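PDB 6KBR: K41043 from Homo sapiens, which inhibits the serine protease kallikrein-4, as an engineered Kazal-type inhibitor built on the SPINK2 scaffold. Local coordinates for residues B[28-33]-B[54-60]; B[16-22]-B[39-45]; B[11-15]-B[44-48]. All blocks are in the same frame, centred on the assembly; numbering follows the deposited sequence.

From the N terminus, residues 11-15 are met by helix 40-50: contact 3 closes the longest loop between segments, joining them to 44-48 through a disulfide. Residues 16-22 fold back on the N-cap and first turns of that helix (39-45), so contact 2 closes a shorter loop inside that of contact 3, both ending on the same part of the helix. Strand 29-31 lies inside both loops, yet its partner, strand 56-59, follows the helix; contact 1 therefore crosses the other two. Contacts 2 and 3 fasten the N-terminal segment to the helix; contact 1 pairs two strands of the three-stranded sheet, whose V29 and I56 pack on L43. T11 OG1 probably accepts a hydrogen bond from I56 N, linking contacts 3 and 1.

Contact 1. Residues B[28-33]-B[54-60]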
ATOM      1  N   PRO B  28      -7.599 -10.158  -5.736  1.00  7.65           N
ATOM      2  CA  PRO B  28      -8.834 -10.033  -6.512  1.00  7.96           C
ATOM      3  C   PRO B  28      -9.855 -11.190  -6.369  1.00  8.23           C
ATOM      4  O   PRO B  28      -9.493 -12.371  -6.110  1.00  7.80           O
ATOM      5  CB  PRO B  28      -8.320  -9.837  -7.962  1.00  8.05           C
ATOM      6  CG  PRO B  28      -6.998 -10.620  -7.951  1.00  7.68           C
ATOM      7  CD  PRO B  28      -6.408 -10.312  -6.612  1.00  7.64           C
ATOM      8  N   VAL B  29     -11.124 -10.792  -6.474  1.00  8.28           N
ATOM      9  CA  VAL B  29     -12.248 -11.698  -6.580  1.00  8.73           C
ATOM     10  C   VAL B  29     -13.174 -11.333  -7.746  1.00  9.21           C
ATOM     11  O   VAL B  29     -13.304 -10.192  -8.121  1.00  8.63           O
ATOM     12  CB  VAL B  29     -13.078 -11.815  -5.287  1.00  8.51           C
ATOM     13  CG1 VAL B  29     -12.224 -12.421  -4.180  1.00  8.48           C
ATOM     14  CG2 VAL B  29     -13.775 -10.497  -4.913  1.00  8.64           C
ATOM     15  N   CYS B  30     -13.795 -12.336  -8.320  1.00  9.68           N
ATOM     16  CA  CYS B  30     -14.634 -12.134  -9.498  1.00 10.57           C
ATOM     17  C   CYS B  30     -16.088 -12.155  -9.043  1.00 10.26           C
ATOM     18  O   CYS B  30     -16.529 -13.119  -8.458  1.00 11.04           O
ATOM     19  CB  CYS B  30     -14.424 -13.259 -10.514  1.00 11.84           C
ATOM     20  SG  CYS B  30     -15.532 -13.048 -11.936  1.00 13.57           S
ATOM     21  N   GLY B  31     -16.808 -11.069  -9.277  1.00 10.08           N
ATOM     22  CA  GLY B  31     -18.176 -10.955  -8.822  1.00 10.20           C
ATOM     23  C   GLY B  31     -19.148 -11.564  -9.841  1.00 10.07           C
ATOM     24  O   GLY B  31     -18.826 -11.671 -11.016  1.00  9.81           O
ATOM     25  N   SER B  32     -20.315 -11.972  -9.360  1.00 11.07           N
ATOM     26  CA  SER B  32     -21.418 -12.463 -10.220  1.00 12.21           C
ATOM     27  C   SER B  32     -21.925 -11.346 -11.192  1.00 13.44           C
ATOM     28  O   SER B  32     -22.644 -11.625 -12.165  1.00 13.42           O
ATOM     29  CB  SER B  32     -22.578 -13.001  -9.378  1.00 11.69           C
ATOM     30  OG  SER B  32     -22.886 -12.068  -8.384  1.00 13.13           O
ATOM     31  N   ASP B  33     -21.572 -10.095 -10.904  1.00 13.63           N
ATOM     32  CA  ASP B  33     -21.788  -9.010 -11.816  1.00 14.35           C
ATOM     33  C   ASP B  33     -20.811  -8.855 -12.952  1.00 15.56           C
ATOM     34  O   ASP B  33     -20.951  -7.902 -13.688  1.00 17.15           O
ATOM     35  CB  ASP B  33     -21.848  -7.710 -11.043  1.00 15.11           C
ATOM     36  CG  ASP B  33     -20.542  -7.360 -10.372  1.00 14.52           C
ATOM     37  OD1 ASP B  33     -19.630  -8.224 -10.316  1.00 13.99           O
ATOM     38  OD2 ASP B  33     -20.502  -6.255  -9.861  1.00 13.55           O
ATOM     39  N   ILE B  54     -23.971  -9.290  -4.322  1.00 16.64           N
ATOM     40  CA  ILE B  54     -23.141  -9.738  -5.440  1.00 16.51           C
ATOM     41  C   ILE B  54     -22.372 -10.927  -4.903  1.00 16.37           C
ATOM     42  O   ILE B  54     -21.840 -10.867  -3.802  1.00 15.47           O
ATOM     43  CB  ILE B  54     -22.211  -8.608  -5.992  1.00 17.41           C
ATOM     44  CG1 ILE B  54     -23.024  -7.356  -6.357  1.00 16.46           C
ATOM     45  CG2 ILE B  54     -21.399  -9.135  -7.203  1.00 17.43           C
ATOM     46  CD1 ILE B  54     -22.206  -6.163  -6.848  1.00 17.21           C
ATOM     47  N   LYS B  55     -22.381 -12.028  -5.656  1.00 16.99           N
ATOM     48  CA  LYS B  55     -21.742 -13.247  -5.216  1.00 17.59           C
ATOM     49  C   LYS B  55     -20.354 -13.293  -5.782  1.00 15.29           C
ATOM     50  O   LYS B  55     -20.045 -12.598  -6.717  1.00 13.25           O
ATOM     51  CB  LYS B  55     -22.492 -14.493  -5.677  1.00 20.65           C
ATOM     52  CG  LYS B  55     -23.983 -14.456  -5.417  1.00 25.16           C
ATOM     53  CD  LYS B  55     -24.312 -14.448  -3.938  1.00 28.97           C
ATOM     54  CE  LYS B  55     -24.818 -15.817  -3.518  1.00 32.23           C
ATOM     55  NZ  LYS B  55     -25.187 -15.836  -2.083  1.00 35.87           N
ATOM     56  N   ILE B  56     -19.519 -14.108  -5.177  1.00 14.38           N
ATOM     57  CA  ILE B  56     -18.203 -14.332  -5.682  1.00 15.47           C
ATOM     58  C   ILE B  56     -18.205 -15.638  -6.477  1.00 16.31           C
ATOM     59  O   ILE B  56     -18.355 -16.691  -5.905  1.00 16.20           O
ATOM     60  CB  ILE B  56     -17.145 -14.386  -4.588  1.00 13.79           C
ATOM     61  CG1 ILE B  56     -17.045 -12.979  -3.936  1.00 13.69           C
ATOM     62  CG2 ILE B  56     -15.811 -14.807  -5.230  1.00 14.26           C
ATOM     63  CD1 ILE B  56     -16.074 -12.845  -2.782  1.00 13.08           C
ATOM     64  N   ILE B  57     -17.971 -15.503  -7.776  1.00 18.25           N
ATOM     65  CA  ILE B  57     -17.950 -16.594  -8.728  1.00 20.69           C
ATOM     66  C   ILE B  57     -16.672 -17.391  -8.492  1.00 21.73           C
ATOM     67  O   ILE B  57     -16.714 -18.602  -8.433  1.00 24.04           O
ATOM     68  CB  ILE B  57     -18.023 -16.035 -10.173  1.00 20.75           C
ATOM     69  CG1 ILE B  57     -19.349 -15.323 -10.362  1.00 21.62           C
ATOM     70  CG2 ILE B  57     -17.846 -17.111 -11.221  1.00 22.78           C
ATOM     71  CD1 ILE B  57     -20.570 -16.095  -9.912  1.00 22.50           C
ATOM     72  N   LYS B  58     -15.555 -16.698  -8.355  1.00 20.71           N
ATOM     73  CA  LYS B  58     -14.292 -17.325  -8.004  1.00 20.61           C
ATOM     74  C   LYS B  58     -13.256 -16.341  -7.439  1.00 19.41           C
ATOM     75  O   LYS B  58     -13.386 -15.128  -7.559  1.00 16.07           O
ATOM     76  CB  LYS B  58     -13.690 -18.001  -9.216  1.00 20.86           C
ATOM     77  CG  LYS B  58     -13.384 -17.113 -10.390  1.00 22.56           C
ATOM     78  CD  LYS B  58     -12.338 -17.776 -11.286  1.00 24.97           C
ATOM     79  CE  LYS B  58     -12.300 -17.084 -12.615  1.00 26.81           C
ATOM     80  NZ  LYS B  58     -11.195 -17.626 -13.432  1.00 30.41           N
ATOM     81  N   ASN B  59     -12.192 -16.897  -6.879  1.00 19.83           N
ATOM     82  CA  ASN B  59     -11.056 -16.081  -6.487  1.00 21.50           C
ATOM     83  C   ASN B  59     -10.242 -15.765  -7.705  1.00 18.85           C
ATOM     84  O   ASN B  59     -10.268 -16.490  -8.697  1.00 19.96           O
ATOM     85  CB  ASN B  59     -10.243 -16.771  -5.405  1.00 23.46           C
ATOM     86  CG  ASN B  59     -10.956 -16.795  -4.084  1.00 27.58           C
ATOM     87  OD1 ASN B  59     -12.099 -16.350  -3.959  1.00 28.62           O
ATOM     88  ND2 ASN B  59     -10.269 -17.296  -3.062  1.00 30.25           N
ATOM     89  N   GLY B  60      -9.551 -14.639  -7.658  1.00 17.09           N
ATOM     90  CA  GLY B  60      -8.801 -14.174  -8.799  1.00 16.25           C
ATOM     91  C   GLY B  60      -9.624 -13.340  -9.732  1.00 16.22           C
ATOM     92  O   GLY B  60     -10.821 -13.190  -9.534  1.00 15.95           O
TER
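C30, S32 and G60 give up the most surface as strand 29-31, central in the small antiparallel sheet of this Kazal-type domain with 36-37 on its other edge, runs antiparallel to strand 56-59 (160° between their directions, axes 4.7 Å apart). C30 uses both backbone polar atoms: C30 N donates to K58 O (2.9 Å), and C30 O accepts from I57 N (2.9 Å). Two consecutive residues thus face one, a beta bulge at I57-K58, with I57 near helical at phi/psi -73/-46. The register jumps from C30-K58 to G31-I56, and C30 SG lies 4.3 Å from I57 CB; this sulfur is disulfide-bonded to C62. S32 closes one end with a two-way link to K55: S32 N to K55 O (2.7 Å) and K55 N to S32 OG (2.8 Å). G60 closes the other end, G60 N donating to P28 O (2.7 Å) from phi/psi 87/178, where a CB would jam against the preceding carbonyl. V29 CG2 meets I56 CD1 at 3.9 Å, and both side chains rest on L43 of helix 40-50. Cohesion here is chiefly backbone hydrogen bonding, with the bulge leaving K58 N without a partner.

Contact 2. Residues B[16-22]-B[39-45]; sequences RYSIHGC and NECTLCM
The irregular segment 16-22 curls around the first turns of helix 40-50, with nearest CA pairs I19-M45 (6.6 Å) and C22-C41 (5.7 Å). From R16 (phi/psi -79/-4), R16 NH2 makes a long salt bridge, weak as a hydrogen bond, to E40 OE2 (3.3 Å) and donates to Y17 OH (2.5 Å). Y17, extended at -118/159 with chi1 m, lays its ring against the helix side that carries C41 and C44. C41 CB stands over one ring face, 3.8 Å from the centroid, as a CH-pi contact; C41 SG (4.4 Å from it) and C44 SG (5.0 Å) approach obliquely. S18 (-80/142) turns its CB away and accepts H20 N at S18 OG (2.9 Å) in an ST turn; S18 O accepts from a water (2.7 Å), which also donates weakly to C41 O (3.4 Å). I19 and H20 (psi -16 and -12) reverse the chain, I19 O lying 4.2 Å from M45 CE. G21 is extended (-170/155), as is C22 (-129/136), whose chi1 m meets C41 chi1 t in a disulfide (SG-SG 2.0 Å, chi3 -80°); C22 SG also touches M45 SD at 3.7 Å. Residues 40-45 are regular alpha helix. N39, the N-cap, is extended (-161/170) with chi1 p, bringing N39 OD1 to T42 N (2.9 Å), while its ND2 holds M25 O, as the supporting asparagine of Kazal inhibitors does for the reactive loop. The C22-C41 disulfide joins the helix start to strand 22-23, where C22 pairs antiparallel with a strand of Kallikrein-4, while L43 packs on I56 of strand 56-59.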
ATOM      1  N   ARG B  16     -17.204  -9.057   8.360  1.00 28.96           N
ATOM      2  CA  ARG B  16     -15.782  -9.088   8.722  1.00 29.63           C
ATOM      3  C   ARG B  16     -14.997  -7.829   8.270  1.00 27.02           C
ATOM      4  O   ARG B  16     -13.808  -7.726   8.568  1.00 27.64           O
ATOM      5  CB  ARG B  16     -15.113 -10.390   8.221  1.00 34.89           C
ATOM      6  CG  ARG B  16     -14.471 -10.402   6.824  1.00 39.78           C
ATOM      7  CD  ARG B  16     -13.197 -11.260   6.731  1.00 42.48           C
ATOM      8  NE  ARG B  16     -13.451 -12.663   6.352  1.00 49.43           N
ATOM      9  CZ  ARG B  16     -13.619 -13.138   5.100  1.00 49.15           C
ATOM     10  NH1 ARG B  16     -13.832 -14.440   4.903  1.00 46.73           N
ATOM     11  NH2 ARG B  16     -13.587 -12.339   4.038  1.00 50.68           N
ATOM     12  N   TYR B  17     -15.635  -6.899   7.549  1.00 20.42           N
ATOM     13  CA  TYR B  17     -14.963  -5.659   7.115  1.00 19.89           C
ATOM     14  C   TYR B  17     -15.629  -4.460   7.705  1.00 18.62           C
ATOM     15  O   TYR B  17     -16.802  -4.520   8.061  1.00 17.63           O
ATOM     16  CB  TYR B  17     -14.971  -5.501   5.575  1.00 17.93           C
ATOM     17  CG  TYR B  17     -14.335  -6.676   4.931  1.00 17.90           C
ATOM     18  CD1 TYR B  17     -12.948  -6.876   4.973  1.00 18.94           C
ATOM     19  CD2 TYR B  17     -15.116  -7.658   4.329  1.00 19.37           C
ATOM     20  CE1 TYR B  17     -12.377  -8.027   4.404  1.00 18.42           C
ATOM     21  CE2 TYR B  17     -14.549  -8.779   3.767  1.00 19.23           C
ATOM     22  CZ  TYR B  17     -13.186  -8.955   3.814  1.00 19.18           C
ATOM     23  OH  TYR B  17     -12.688 -10.123   3.241  1.00 21.98           O
ATOM     24  N   SER B  18     -14.894  -3.354   7.745  1.00 16.19           N
ATOM     25  CA  SER B  18     -15.509  -2.061   8.001  1.00 15.50           C
ATOM     26  C   SER B  18     -16.188  -1.430   6.767  1.00 14.18           C
ATOM     27  O   SER B  18     -15.694  -1.497   5.641  1.00 13.83           O
ATOM     28  CB  SER B  18     -14.492  -1.109   8.637  1.00 15.30           C
ATOM     29  OG  SER B  18     -14.939   0.238   8.677  1.00 15.14           O
ATOM     30  N   ILE B  19     -17.326  -0.770   6.985  1.00 13.46           N
ATOM     31  CA  ILE B  19     -17.952   0.032   5.914  1.00 13.77           C
ATOM     32  C   ILE B  19     -17.165   1.315   5.641  1.00 13.20           C
ATOM     33  O   ILE B  19     -17.379   1.983   4.610  1.00 12.21           O
ATOM     34  CB  ILE B  19     -19.442   0.392   6.230  1.00 15.69           C
ATOM     35  CG1 ILE B  19     -19.546   1.403   7.388  1.00 16.67           C
ATOM     36  CG2 ILE B  19     -20.224  -0.906   6.555  1.00 16.68           C
ATOM     37  CD1 ILE B  19     -20.953   1.667   7.894  1.00 17.39           C
ATOM     38  N   HIS B  20     -16.277   1.695   6.554  1.00 12.26           N
ATOM     39  CA  HIS B  20     -15.546   2.989   6.470  1.00 12.71           C
ATOM     40  C   HIS B  20     -14.169   2.962   5.772  1.00 12.55           C
ATOM     41  O   HIS B  20     -13.570   4.020   5.566  1.00 12.11           O
ATOM     42  CB  HIS B  20     -15.327   3.542   7.888  1.00 13.64           C
ATOM     43  CG  HIS B  20     -16.601   3.733   8.630  1.00 15.32           C
ATOM     44  ND1 HIS B  20     -16.947   2.974   9.729  1.00 16.85           N
ATOM     45  CD2 HIS B  20     -17.653   4.530   8.369  1.00 16.94           C
ATOM     46  CE1 HIS B  20     -18.153   3.315  10.132  1.00 17.08           C
ATOM     47  NE2 HIS B  20     -18.600   4.266   9.331  1.00 18.07           N
ATOM     48  N   GLY B  21     -13.629   1.767   5.530  1.00 10.21           N
ATOM     49  CA  GLY B  21     -12.402   1.674   4.796  1.00  9.39           C
ATOM     50  C   GLY B  21     -12.085   0.246   4.428  1.00  8.64           C
ATOM     51  O   GLY B  21     -12.503  -0.690   5.122  1.00  8.15           O
ATOM     52  N   CYS B  22     -11.308   0.104   3.361  1.00  7.73           N
ATOM     53  CA  CYS B  22     -10.781  -1.167   2.909  1.00  7.73           C
ATOM     54  C   CYS B  22      -9.268  -1.031   2.704  1.00  7.76           C
ATOM     55  O   CYS B  22      -8.837  -0.048   2.091  1.00  6.76           O
ATOM     56  CB  CYS B  22     -11.400  -1.521   1.550  1.00  8.13           C
ATOM     57  SG  CYS B  22     -13.084  -2.087   1.682  1.00  9.51           S
ATOM     58  N   ASN B  39     -10.361  -6.464  -4.031  1.00  6.40           N
ATOM     59  CA  ASN B  39     -10.372  -7.350  -2.907  1.00  7.08           C
ATOM     60  C   ASN B  39     -11.793  -7.541  -2.416  1.00  7.46           C
ATOM     61  O   ASN B  39     -12.686  -6.854  -2.875  1.00  7.51           O
ATOM     62  CB  ASN B  39      -9.448  -6.840  -1.797  1.00  7.44           C
ATOM     63  CG  ASN B  39      -9.662  -5.374  -1.475  1.00  7.51           C
ATOM     64  OD1 ASN B  39     -10.793  -4.916  -1.272  1.00  7.46           O
ATOM     65  ND2 ASN B  39      -8.572  -4.638  -1.377  1.00  7.84           N
ATOM     66  N   GLU B  40     -11.995  -8.474  -1.513  1.00  8.28           N
ATOM     67  CA  GLU B  40     -13.344  -8.798  -1.054  1.00  9.74           C
ATOM     68  C   GLU B  40     -13.969  -7.634  -0.313  1.00  9.10           C
ATOM     69  O   GLU B  40     -15.165  -7.441  -0.391  1.00  9.14           O
ATOM     70  CB  GLU B  40     -13.360 -10.047  -0.151  1.00 11.48           C
ATOM     71  CG  GLU B  40     -14.783 -10.576   0.137  1.00 13.57           C
ATOM     72  CD  GLU B  40     -14.759 -12.059   0.633  1.00 17.05           C
ATOM     73  OE1 GLU B  40     -13.872 -12.851   0.174  1.00 16.80           O
ATOM     74  OE2 GLU B  40     -15.642 -12.388   1.465  1.00 20.74           O
ATOM     75  N   CYS B  41     -13.171  -6.867   0.410  1.00  8.34           N
ATOM     76  CA  CYS B  41     -13.673  -5.728   1.125  1.00  8.17           C
ATOM     77  C   CYS B  41     -14.289  -4.721   0.140  1.00  8.21           C
ATOM     78  O   CYS B  41     -15.371  -4.160   0.421  1.00  7.91           O
ATOM     79  CB  CYS B  41     -12.594  -5.108   2.005  1.00  8.46           C
ATOM     80  SG  CYS B  41     -13.131  -3.667   2.976  1.00  7.80           S
ATOM     81  N   THR B  42     -13.658  -4.582  -1.027  1.00  7.85           N
ATOM     82  CA  THR B  42     -14.111  -3.638  -2.074  1.00  7.70           C
ATOM     83  C   THR B  42     -15.437  -4.074  -2.705  1.00  8.06           C
ATOM     84  O   THR B  42     -16.325  -3.234  -2.998  1.00  7.67           O
ATOM     85  CB  THR B  42     -13.018  -3.434  -3.112  1.00  7.50           C
ATOM     86  OG1 THR B  42     -11.858  -2.925  -2.440  1.00  7.74           O
ATOM     87  CG2 THR B  42     -13.395  -2.440  -4.135  1.00  7.73           C
ATOM     88  N   LEU B  43     -15.572  -5.388  -2.880  1.00  8.34           N
ATOM     89  CA  LEU B  43     -16.836  -5.977  -3.317  1.00  9.25           C
ATOM     90  C   LEU B  43     -17.905  -5.615  -2.328  1.00  9.10           C
ATOM     91  O   LEU B  43     -18.975  -5.131  -2.705  1.00  8.27           O
ATOM     92  CB  LEU B  43     -16.719  -7.514  -3.439  1.00  9.35           C
ATOM     93  CG  LEU B  43     -17.957  -8.295  -3.867  1.00 10.34           C
ATOM     94  CD1 LEU B  43     -18.729  -7.601  -4.965  1.00 11.13           C
ATOM     95  CD2 LEU B  43     -17.571  -9.673  -4.319  1.00 10.45           C
ATOM     96  N   CYS B  44     -17.625  -5.873  -1.056  1.00  9.73           N
ATOM     97  CA  CYS B  44     -18.553  -5.522   0.033  1.00 10.19           C
ATOM     98  C   CYS B  44     -19.005  -4.033   0.049  1.00 10.22           C
ATOM     99  O   CYS B  44     -20.180  -3.729   0.242  1.00  8.63           O
ATOM    100  CB  CYS B  44     -17.964  -5.934   1.400  1.00 11.28           C
ATOM    101  SG  CYS B  44     -17.911  -7.714   1.575  1.00 12.82           S
ATOM    102  N   MET B  45     -18.063  -3.111  -0.186  1.00 10.47           N
ATOM    103  CA  MET B  45     -18.404  -1.729  -0.380  1.00 11.07           C
ATOM    104  C   MET B  45     -19.416  -1.511  -1.588  1.00 10.55           C
ATOM    105  O   MET B  45     -20.412  -0.829  -1.469  1.00  9.12           O
ATOM    106  CB  MET B  45     -17.109  -0.912  -0.512  1.00 13.05           C
ATOM    107  CG  MET B  45     -16.512  -0.550   0.870  1.00 15.09           C
ATOM    108  SD  MET B  45     -15.242   0.747   0.833  1.00 19.86           S
ATOM    109  CE  MET B  45     -16.303   2.172   0.568  1.00 19.24           C
TER
HETATM  110  O   HOH W   1     -16.273  -2.926   3.460  1.00 10.30           O

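Contact 3. Residues B[11-15]-B[44-48]; sequences TPNCR and CMKIR
A small contact (173 Å² buried) centred on one disulfide lays the start of the modelled chain against the side of helix 40-50. P12 and N13 are extended (phi/psi -72/138 and -98/97), then C14 and R15 turn at -78/-18 and -64/-19, a bend bridged by a weak hydrogen bond from R15 N to N13 OD1 (3.3 Å). The helical partner has regular angles, with R48 N bonding to C44 O (3.1 Å). C14 and C44 are the nearest pair, CA to CA 5.5 Å; both point toward each other with chi1 m, and C14 SG joins C44 SG at 2.1 Å with chi3 -75°. In shape, P12 and C14, two residues apart on the segment, form a shallow hollow, and the tip of I47 is the bump that enters it: I47 CD1 lies 4.0 Å from P12 CG and 4.2 Å from C14 SG. I47 stands one turn beyond C44 on the same helix face, reaching out with chi1 m and chi2 t. P12 CB is 4.3 Å from C44 SG. No hydrogen bond crosses; the union is covalent and apolar. The C14-C44 bridge is consistent with the first-to-fifth cysteine pairing of Kazal domains. C44 also touches Y17 in the following loop, P12 packs on E40 one turn earlier in the helix, and T11 OG1 accepts a hydrogen bond from I56 N, carrying the segment to strand 56-59.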
ATOM      1  N   THR B  11     -22.338 -15.663  -0.847  1.00 33.09           N
ATOM      2  CA  THR B  11     -20.899 -15.975  -0.602  1.00 29.05           C
ATOM      3  C   THR B  11     -20.170 -14.959   0.332  1.00 27.22           C
ATOM      4  O   THR B  11     -19.731 -15.399   1.373  1.00 30.50           O
ATOM      5  CB  THR B  11     -20.070 -16.280  -1.903  1.00 29.67           C
ATOM      6  OG1 THR B  11     -20.596 -15.567  -3.015  1.00 29.47           O
ATOM      7  CG2 THR B  11     -20.004 -17.809  -2.265  1.00 29.70           C
ATOM      8  N   PRO B  12     -20.004 -13.646  -0.010  1.00 23.58           N
ATOM      9  CA  PRO B  12     -19.086 -12.848   0.828  1.00 24.34           C
ATOM     10  C   PRO B  12     -19.618 -12.518   2.233  1.00 23.63           C
ATOM     11  O   PRO B  12     -20.774 -12.150   2.383  1.00 21.40           O
ATOM     12  CB  PRO B  12     -18.871 -11.554   0.014  1.00 23.47           C
ATOM     13  CG  PRO B  12     -20.043 -11.447  -0.841  1.00 23.43           C
ATOM     14  CD  PRO B  12     -20.553 -12.831  -1.094  1.00 24.45           C
ATOM     15  N   ASN B  13     -18.766 -12.625   3.248  1.00 24.85           N
ATOM     16  CA  ASN B  13     -19.184 -12.222   4.593  1.00 26.22           C
ATOM     17  C   ASN B  13     -18.667 -10.814   4.826  1.00 25.20           C
ATOM     18  O   ASN B  13     -17.482 -10.598   5.159  1.00 23.85           O
ATOM     19  CB  ASN B  13     -18.732 -13.186   5.706  1.00 27.86           C
ATOM     20  CG  ASN B  13     -19.352 -12.825   7.058  1.00 28.71           C
ATOM     21  OD1 ASN B  13     -20.235 -11.939   7.166  1.00 24.12           O
ATOM     22  ND2 ASN B  13     -18.882 -13.493   8.101  1.00 32.09           N
ATOM     23  N   CYS B  14     -19.559  -9.854   4.593  1.00 22.03           N
ATOM     24  CA  CYS B  14     -19.179  -8.466   4.639  1.00 20.93           C
ATOM     25  C   CYS B  14     -19.046  -7.928   6.111  1.00 22.71           C
ATOM     26  O   CYS B  14     -18.332  -6.936   6.362  1.00 18.70           O
ATOM     27  CB  CYS B  14     -20.115  -7.672   3.716  1.00 19.48           C
ATOM     28  SG  CYS B  14     -19.920  -8.200   1.968  1.00 17.27           S
ATOM     29  N   ARG B  15     -19.628  -8.648   7.076  1.00 25.97           N
ATOM     30  CA  ARG B  15     -19.537  -8.291   8.509  1.00 30.16           C
ATOM     31  C   ARG B  15     -18.102  -8.351   9.054  1.00 28.72           C
ATOM     32  O   ARG B  15     -17.825  -7.768  10.092  1.00 24.74           O
ATOM     33  CB  ARG B  15     -20.453  -9.199   9.379  1.00 35.44           C
ATOM     34  CG  ARG B  15     -21.903  -8.718   9.634  1.00 40.90           C
ATOM     35  CD  ARG B  15     -22.628  -7.872   8.564  1.00 46.22           C
ATOM     36  NE  ARG B  15     -22.561  -8.360   7.174  1.00 52.04           N
ATOM     37  CZ  ARG B  15     -23.188  -9.443   6.687  1.00 58.07           C
ATOM     38  NH1 ARG B  15     -23.963 -10.219   7.466  1.00 55.07           N
ATOM     39  NH2 ARG B  15     -23.028  -9.766   5.396  1.00 57.33           N
ATOM     40  N   CYS B  44     -17.625  -5.873  -1.056  1.00  9.73           N
ATOM     41  CA  CYS B  44     -18.553  -5.522   0.033  1.00 10.19           C
ATOM     42  C   CYS B  44     -19.005  -4.033   0.049  1.00 10.22           C
ATOM     43  O   CYS B  44     -20.180  -3.729   0.242  1.00  8.63           O
ATOM     44  CB  CYS B  44     -17.964  -5.934   1.400  1.00 11.28           C
ATOM     45  SG  CYS B  44     -17.911  -7.714   1.575  1.00 12.82           S
ATOM     46  N   MET B  45     -18.063  -3.111  -0.186  1.00 10.47           N
ATOM     47  CA  MET B  45     -18.404  -1.729  -0.380  1.00 11.07           C
ATOM     48  C   MET B  45     -19.416  -1.511  -1.588  1.00 10.55           C
ATOM     49  O   MET B  45     -20.412  -0.829  -1.469  1.00  9.12           O
ATOM     50  CB  MET B  45     -17.109  -0.912  -0.512  1.00 13.05           C
ATOM     51  CG  MET B  45     -16.512  -0.550   0.870  1.00 15.09           C
ATOM     52  SD  MET B  45     -15.242   0.747   0.833  1.00 19.86           S
ATOM     53  CE  MET B  45     -16.303   2.172   0.568  1.00 19.24           C
ATOM     54  N   LYS B  46     -19.148  -2.109  -2.721  1.00 10.69           N
ATOM     55  CA  LYS B  46     -20.070  -2.071  -3.868  1.00 11.22           C
ATOM     56  C   LYS B  46     -21.440  -2.581  -3.515  1.00 10.14           C
ATOM     57  O   LYS B  46     -22.403  -2.005  -3.913  1.00  9.33           O
ATOM     58  CB  LYS B  46     -19.535  -2.872  -5.067  1.00 12.74           C
ATOM     59  CG  LYS B  46     -20.333  -2.593  -6.348  1.00 15.10           C
ATOM     60  CD  LYS B  46     -20.082  -1.191  -6.931  1.00 16.90           C
ATOM     61  CE  LYS B  46     -21.219  -0.792  -7.855  1.00 21.36           C
ATOM     62  NZ  LYS B  46     -22.119   0.162  -7.112  1.00 27.06           N
ATOM     63  N   ILE B  47     -21.506  -3.656  -2.739  1.00  9.89           N
ATOM     64  CA  ILE B  47     -22.804  -4.223  -2.300  1.00 10.01           C
ATOM     65  C   ILE B  47     -23.566  -3.128  -1.576  1.00 11.01           C
ATOM     66  O   ILE B  47     -24.755  -2.859  -1.873  1.00  9.40           O
ATOM     67  CB  ILE B  47     -22.566  -5.499  -1.470  1.00  9.20           C
ATOM     68  CG1 ILE B  47     -22.109  -6.637  -2.425  1.00  8.93           C
ATOM     69  CG2 ILE B  47     -23.789  -5.863  -0.562  1.00  9.45           C
ATOM     70  CD1 ILE B  47     -21.828  -7.929  -1.741  1.00  8.77           C
ATOM     71  N   ARG B  48     -22.851  -2.468  -0.660  1.00 12.64           N
ATOM     72  CA  ARG B  48     -23.462  -1.441   0.186  1.00 14.55           C
ATOM     73  C   ARG B  48     -23.818  -0.195  -0.651  1.00 14.34           C
ATOM     74  O   ARG B  48     -24.946   0.244  -0.558  1.00 15.14           O
ATOM     75  CB  ARG B  48     -22.586  -1.092   1.391  1.00 16.34           C
ATOM     76  CG  ARG B  48     -23.319  -0.191   2.388  1.00 20.51           C
ATOM     77  CD  ARG B  48     -22.608  -0.051   3.741  1.00 22.92           C
ATOM     78  NE  ARG B  48     -23.290   0.947   4.574  1.00 25.90           N
ATOM     79  CZ  ARG B  48     -23.081   2.276   4.525  1.00 31.93           C
ATOM     80  NH1 ARG B  48     -22.174   2.813   3.685  1.00 31.71           N
ATOM     81  NH2 ARG B  48     -23.782   3.099   5.338  1.00 33.22           N
TER